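Local coordinates for protein myosin regulatory light chain, striated adductor muscle (PDB 1WDC) that binds a divalent metal ion through an EF-hand and, as the regulatory light chain, confers calcium-dependent control on molluscan muscle myosin, at residues B[22-27]-B[33-38]; B[91-96]-B[142-147]. All blocks are in the same frame, centred on the assembly; numbering follows the deposited sequence.

Interaction 1: B[22-27]-B[33-38]; sequences EAFSMI and GFVSKE. With MG (magnesium ion), chain D.
In the first EF-hand, F24 and I27 of the incoming helix 14-27 receive V35 from the metal-binding loop. V35 directs its side chain at the helix and divides it between two partners: CG2 lies 3.2 Å from CE2 of F24, oblique to the ring, while CG1 meets CG2 of I27 at 3.7 Å. With CG of F24 anti to the backbone N (chi1 177°), the ring swings from the helix to the loop, where its CZ comes 3.7 Å from the carbonyl O of G33 and the CA of F34 lies at the ring edge. This is the helix-loop-helix arrangement of an EF-hand, whose hydrophobic residue at the eighth loop position, here V35, points into the core while its backbone pairs with L67. One residue earlier the chain turns its carbonyl to the ion: F34 O binds magnesium at 2.3 Å, beside D28, D30, D32 and D39. An alanine in place of F24 would remove the ring that packs on V35 CG2 and is likely to open a gap between helix and loop. A water ligand of the ion, 2.4 Å from magnesium, is also hydrogen-bonded to S36 OG (2.5 Å), at the N-cap of helix 37-47.

Interaction 2: B[91-96]-B[142-147]; sequences NAFAMF and VKFTAM
F93 and F144 reach each other through different first torsions: CG of F93 stands anti to its carbonyl carbon (chi1 -86°), whereas that of F144 lies anti to the backbone N (chi1 179°). The rings meet at their rims without stacking, planes at 87° and centroids 5.9 Å apart. CZ of F93 is 3.7 Å from CD2 of F144 and 3.8 Å from its CE2, so the outer end of one ring rests against one flank of the other. T145, the next residue on helix 141-149, touches the neighbouring part of the F93 ring; its OG1 lies 3.6 Å from both CD2 and CE2. That hydroxyl is hydrogen-bonded to the backbone O of Y141, which satisfies it beside the ring. Around the pair, F139 and Y141 bring further rings to F144 and F93 respectively, while I109 of helix 106-115 and T128 of helix 122-131 also border them. No hydrogen bond crosses between the two segments; side-chain packing joins helices 86-94 and 141-149, the first and last helices of a four-helix EF-hand pair, meeting in the aromatic core characteristic of the C-terminal lobe of calmodulin-like light chains.

Interaction 1 comes first along the chain, interaction 2 lies wholly after it, and the middle of the molecule falls between them, with centres 35 Å apart and nearest atoms about 17 Å apart. They share no helix. The first is local, joining helix 14-27 to the loop leading into helix 37-47 at the magnesium site; the second spans 45 intervening residues to bring helix 86-94 against helix 141-149, away from the metal site. This separation reflects the two-lobed, calmodulin-like build of the light chain, in which each lobe has its own hydrophobic core. Residues of both contacts also pack on other protein chains of the assembly, consistent with a light chain bound to its myosin partner.

Interaction 1: B[22-27]-B[33-38]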
loop_
_atom_site.group_PDB
_atom_site.type_symbol
_atom_site.label_atom_id
_atom_site.label_comp_id
_atom_site.label_asym_id
_atom_site.label_seq_id
_atom_site.Cartn_x
_atom_site.Cartn_y
_atom_site.Cartn_z
ATOM N N GLU B 22 2.818 40.139 -2.211
ATOM C CA GLU B 22 4.161 40.702 -2.081
ATOM C C GLU B 22 5.083 40.139 -3.145
ATOM O O GLU B 22 6.013 40.806 -3.569
ATOM C CB GLU B 22 4.755 40.400 -0.696
ATOM C CG GLU B 22 5.155 41.646 0.126
ATOM C CD GLU B 22 6.492 42.305 -0.308
ATOM O OE1 GLU B 22 6.528 42.945 -1.397
ATOM O OE2 GLU B 22 7.481 42.261 0.484
ATOM N N ALA B 23 4.908 38.859 -3.456
ATOM C CA ALA B 23 5.630 38.235 -4.553
ATOM C C ALA B 23 5.217 38.951 -5.830
ATOM O O ALA B 23 6.073 39.380 -6.600
ATOM C CB ALA B 23 5.284 36.749 -4.650
ATOM N N PHE B 24 3.919 39.224 -5.953
ATOM C CA PHE B 24 3.388 39.831 -7.159
ATOM C C PHE B 24 3.903 41.253 -7.432
ATOM O O PHE B 24 4.051 41.655 -8.592
ATOM C CB PHE B 24 1.855 39.838 -7.122
ATOM C CG PHE B 24 1.235 40.514 -8.300
ATOM C CD1 PHE B 24 1.084 41.902 -8.316
ATOM C CD2 PHE B 24 0.960 39.784 -9.464
ATOM C CE1 PHE B 24 0.699 42.559 -9.481
ATOM C CE2 PHE B 24 0.566 40.424 -10.644
ATOM C CZ PHE B 24 0.443 41.818 -10.656
ATOM N N SER B 25 4.116 42.035 -6.376
ATOM C CA SER B 25 4.576 43.416 -6.534
ATOM C C SER B 25 6.109 43.573 -6.664
ATOM O O SER B 25 6.630 44.678 -6.864
ATOM C CB SER B 25 4.031 44.268 -5.379
ATOM O OG SER B 25 4.368 43.703 -4.128
ATOM N N MET B 26 6.815 42.449 -6.636
ATOM C CA MET B 26 8.240 42.403 -6.955
ATOM C C MET B 26 8.425 41.874 -8.370
ATOM O O MET B 26 9.421 42.187 -9.032
ATOM C CB MET B 26 8.949 41.463 -5.994
ATOM C CG MET B 26 9.721 42.148 -4.917
ATOM S SD MET B 26 10.859 40.958 -4.257
ATOM C CE MET B 26 12.153 40.916 -5.561
ATOM N N ILE B 27 7.564 40.923 -8.738
ATOM C CA ILE B 27 7.490 40.438 -10.110
ATOM C C ILE B 27 6.972 41.561 -11.009
ATOM O O ILE B 27 7.402 41.682 -12.149
ATOM C CB ILE B 27 6.543 39.229 -10.239
ATOM C CG1 ILE B 27 6.996 38.115 -9.291
ATOM C CG2 ILE B 27 6.513 38.724 -11.679
ATOM C CD1 ILE B 27 6.073 36.876 -9.318
ATOM N N GLY B 33 0.614 47.098 -12.305
ATOM C CA GLY B 33 -0.428 46.212 -11.814
ATOM C C GLY B 33 -0.750 44.976 -12.639
ATOM O O GLY B 33 -1.744 44.319 -12.362
ATOM N N PHE B 34 -0.077 44.806 -13.772
ATOM C CA PHE B 34 -0.132 43.564 -14.530
ATOM C C PHE B 34 1.284 43.096 -14.668
ATOM O O PHE B 34 2.226 43.816 -14.341
ATOM C CB PHE B 34 -0.725 43.757 -15.926
ATOM C CG PHE B 34 -1.925 44.644 -15.946
ATOM C CD1 PHE B 34 -3.131 44.198 -15.395
ATOM C CD2 PHE B 34 -1.782 46.007 -16.239
ATOM C CE1 PHE B 34 -4.166 45.099 -15.102
ATOM C CE2 PHE B 34 -2.804 46.905 -15.950
ATOM C CZ PHE B 34 -4.000 46.447 -15.372
ATOM N N VAL B 35 1.430 41.815 -14.942
ATOM C CA VAL B 35 2.750 41.253 -15.113
ATOM C C VAL B 35 2.859 40.976 -16.627
ATOM O O VAL B 35 1.910 40.460 -17.231
ATOM C CB VAL B 35 2.924 39.961 -14.185
ATOM C CG1 VAL B 35 4.178 39.197 -14.535
ATOM C CG2 VAL B 35 2.997 40.378 -12.725
ATOM N N SER B 36 3.878 41.567 -17.266
ATOM C CA SER B 36 4.149 41.363 -18.714
ATOM C C SER B 36 5.323 40.403 -18.960
ATOM O O SER B 36 6.050 40.055 -18.026
ATOM C CB SER B 36 4.445 42.705 -19.368
ATOM O OG SER B 36 5.297 43.480 -18.536
ATOM N N LYS B 37 5.589 40.070 -20.218
ATOM C CA LYS B 37 6.746 39.233 -20.501
ATOM C C LYS B 37 8.012 39.974 -20.110
ATOM O O LYS B 37 8.971 39.372 -19.649
ATOM C CB LYS B 37 6.818 38.817 -21.981
ATOM C CG LYS B 37 7.946 37.808 -22.280
ATOM C CD LYS B 37 7.774 37.068 -23.592
ATOM C CE LYS B 37 8.032 37.972 -24.770
ATOM N NZ LYS B 37 7.699 37.312 -26.088
ATOM N N GLU B 38 7.939 41.296 -20.142
ATOM C CA GLU B 38 9.082 42.144 -19.900
ATOM C C GLU B 38 9.423 42.153 -18.422
ATOM O O GLU B 38 10.573 42.284 -18.069
ATOM C CB GLU B 38 8.768 43.576 -20.371
ATOM C CG GLU B 38 8.695 43.765 -21.884
ATOM C CD GLU B 38 7.470 43.120 -22.533
ATOM O OE1 GLU B 38 6.343 43.341 -22.023
ATOM O OE2 GLU B 38 7.632 42.445 -23.593
HETATM MG MG MG D . 3.843 45.371 -15.007
HETATM O O HOH W 1 3.800 45.133 -17.410
#

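Interaction 2: B[91-96]-B[142-147]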
loop_
_atom_site.group_PDB
_atom_site.type_symbol
_atom_site.label_atom_id
_atom_site.label_comp_id
_atom_site.label_asym_id
_atom_site.label_seq_id
_atom_site.Cartn_x
_atom_site.Cartn_y
_atom_site.Cartn_z
ATOM N N ASN B 91 -0.513 10.744 7.666
ATOM C CA ASN B 91 -1.185 9.523 8.075
ATOM C C ASN B 91 -1.067 8.396 7.112
ATOM O O ASN B 91 -1.187 7.250 7.526
ATOM C CB ASN B 91 -2.660 9.764 8.342
ATOM C CG ASN B 91 -2.896 10.538 9.604
ATOM O OD1 ASN B 91 -3.971 11.098 9.815
ATOM N ND2 ASN B 91 -1.884 10.613 10.446
ATOM N N ALA B 92 -0.953 8.689 5.815
ATOM C CA ALA B 92 -0.787 7.638 4.815
ATOM C C ALA B 92 0.544 6.940 5.013
ATOM O O ALA B 92 0.620 5.733 4.898
ATOM C CB ALA B 92 -0.874 8.206 3.389
ATOM N N PHE B 93 1.599 7.718 5.263
ATOM C CA PHE B 93 2.967 7.215 5.538
ATOM C C PHE B 93 2.985 6.371 6.845
ATOM O O PHE B 93 3.672 5.332 6.946
ATOM C CB PHE B 93 3.946 8.414 5.701
ATOM C CG PHE B 93 4.556 8.947 4.391
ATOM C CD1 PHE B 93 5.420 8.166 3.618
ATOM C CD2 PHE B 93 4.378 10.280 4.013
ATOM C CE1 PHE B 93 6.103 8.695 2.506
ATOM C CE2 PHE B 93 5.069 10.815 2.885
ATOM C CZ PHE B 93 5.926 10.016 2.145
ATOM N N ALA B 94 2.267 6.884 7.848
ATOM C CA ALA B 94 2.181 6.302 9.168
ATOM C C ALA B 94 1.535 4.936 9.175
ATOM O O ALA B 94 1.912 4.090 9.977
ATOM C CB ALA B 94 1.457 7.228 10.079
ATOM N N MET B 95 0.706 4.641 8.179
ATOM C CA MET B 95 0.217 3.269 8.007
ATOM C C MET B 95 1.347 2.249 7.872
ATOM O O MET B 95 1.108 1.043 7.795
ATOM C CB MET B 95 -0.652 3.174 6.768
ATOM C CG MET B 95 -1.774 4.140 6.773
ATOM S SD MET B 95 -2.800 3.660 5.461
ATOM C CE MET B 95 -4.176 4.834 5.607
ATOM N N PHE B 96 2.533 2.735 7.549
ATOM C CA PHE B 96 3.630 1.828 7.265
ATOM C C PHE B 96 4.650 1.908 8.386
ATOM O O PHE B 96 5.726 1.379 8.264
ATOM C CB PHE B 96 4.263 2.200 5.925
ATOM C CG PHE B 96 3.325 2.082 4.762
ATOM C CD1 PHE B 96 2.505 3.149 4.401
ATOM C CD2 PHE B 96 3.228 0.899 4.045
ATOM C CE1 PHE B 96 1.574 3.035 3.341
ATOM C CE2 PHE B 96 2.305 0.774 2.976
ATOM C CZ PHE B 96 1.466 1.863 2.635
ATOM N N VAL B 142 7.820 12.778 8.205
ATOM C CA VAL B 142 7.099 13.892 8.774
ATOM C C VAL B 142 7.665 15.146 8.118
ATOM O O VAL B 142 6.911 15.976 7.613
ATOM C CB VAL B 142 7.239 13.968 10.302
ATOM C CG1 VAL B 142 6.499 15.146 10.808
ATOM C CG2 VAL B 142 6.663 12.742 10.953
ATOM N N LYS B 143 8.983 15.166 7.928
ATOM C CA LYS B 143 9.639 16.343 7.397
ATOM C C LYS B 143 9.450 16.422 5.938
ATOM O O LYS B 143 9.442 17.502 5.390
ATOM C CB LYS B 143 11.134 16.338 7.675
ATOM C CG LYS B 143 11.550 17.386 8.697
ATOM C CD LYS B 143 10.480 18.525 8.833
ATOM C CE LYS B 143 9.491 18.282 10.007
ATOM N NZ LYS B 143 8.167 19.009 9.873
ATOM N N PHE B 144 9.562 15.275 5.292
ATOM C CA PHE B 144 9.283 15.181 3.877
ATOM C C PHE B 144 7.857 15.680 3.532
ATOM O O PHE B 144 7.647 16.325 2.507
ATOM C CB PHE B 144 9.456 13.741 3.422
ATOM C CG PHE B 144 9.152 13.536 1.970
ATOM C CD1 PHE B 144 10.112 13.797 1.006
ATOM C CD2 PHE B 144 7.905 13.058 1.563
ATOM C CE1 PHE B 144 9.835 13.571 -0.345
ATOM C CE2 PHE B 144 7.632 12.837 0.227
ATOM C CZ PHE B 144 8.592 13.090 -0.726
ATOM N N THR B 145 6.871 15.332 4.348
ATOM C CA THR B 145 5.513 15.798 4.111
ATOM C C THR B 145 5.407 17.326 4.182
ATOM O O THR B 145 4.832 17.931 3.279
ATOM C CB THR B 145 4.533 15.154 5.103
ATOM O OG1 THR B 145 4.561 13.725 4.945
ATOM C CG2 THR B 145 3.134 15.659 4.865
ATOM N N ALA B 146 5.965 17.943 5.229
ATOM C CA ALA B 146 6.097 19.395 5.302
ATOM C C ALA B 146 6.775 20.010 4.055
ATOM O O ALA B 146 6.210 20.884 3.415
ATOM C CB ALA B 146 6.852 19.768 6.550
ATOM N N MET B 147 7.909 19.448 3.644
ATOM C CA MET B 147 8.603 19.821 2.417
ATOM C C MET B 147 7.716 19.729 1.193
ATOM O O MET B 147 7.830 20.537 0.280
ATOM C CB MET B 147 9.823 18.923 2.198
ATOM C CG MET B 147 10.217 18.747 0.731
ATOM S SD MET B 147 11.942 18.215 0.483
ATOM C CE MET B 147 11.679 16.778 -0.486
#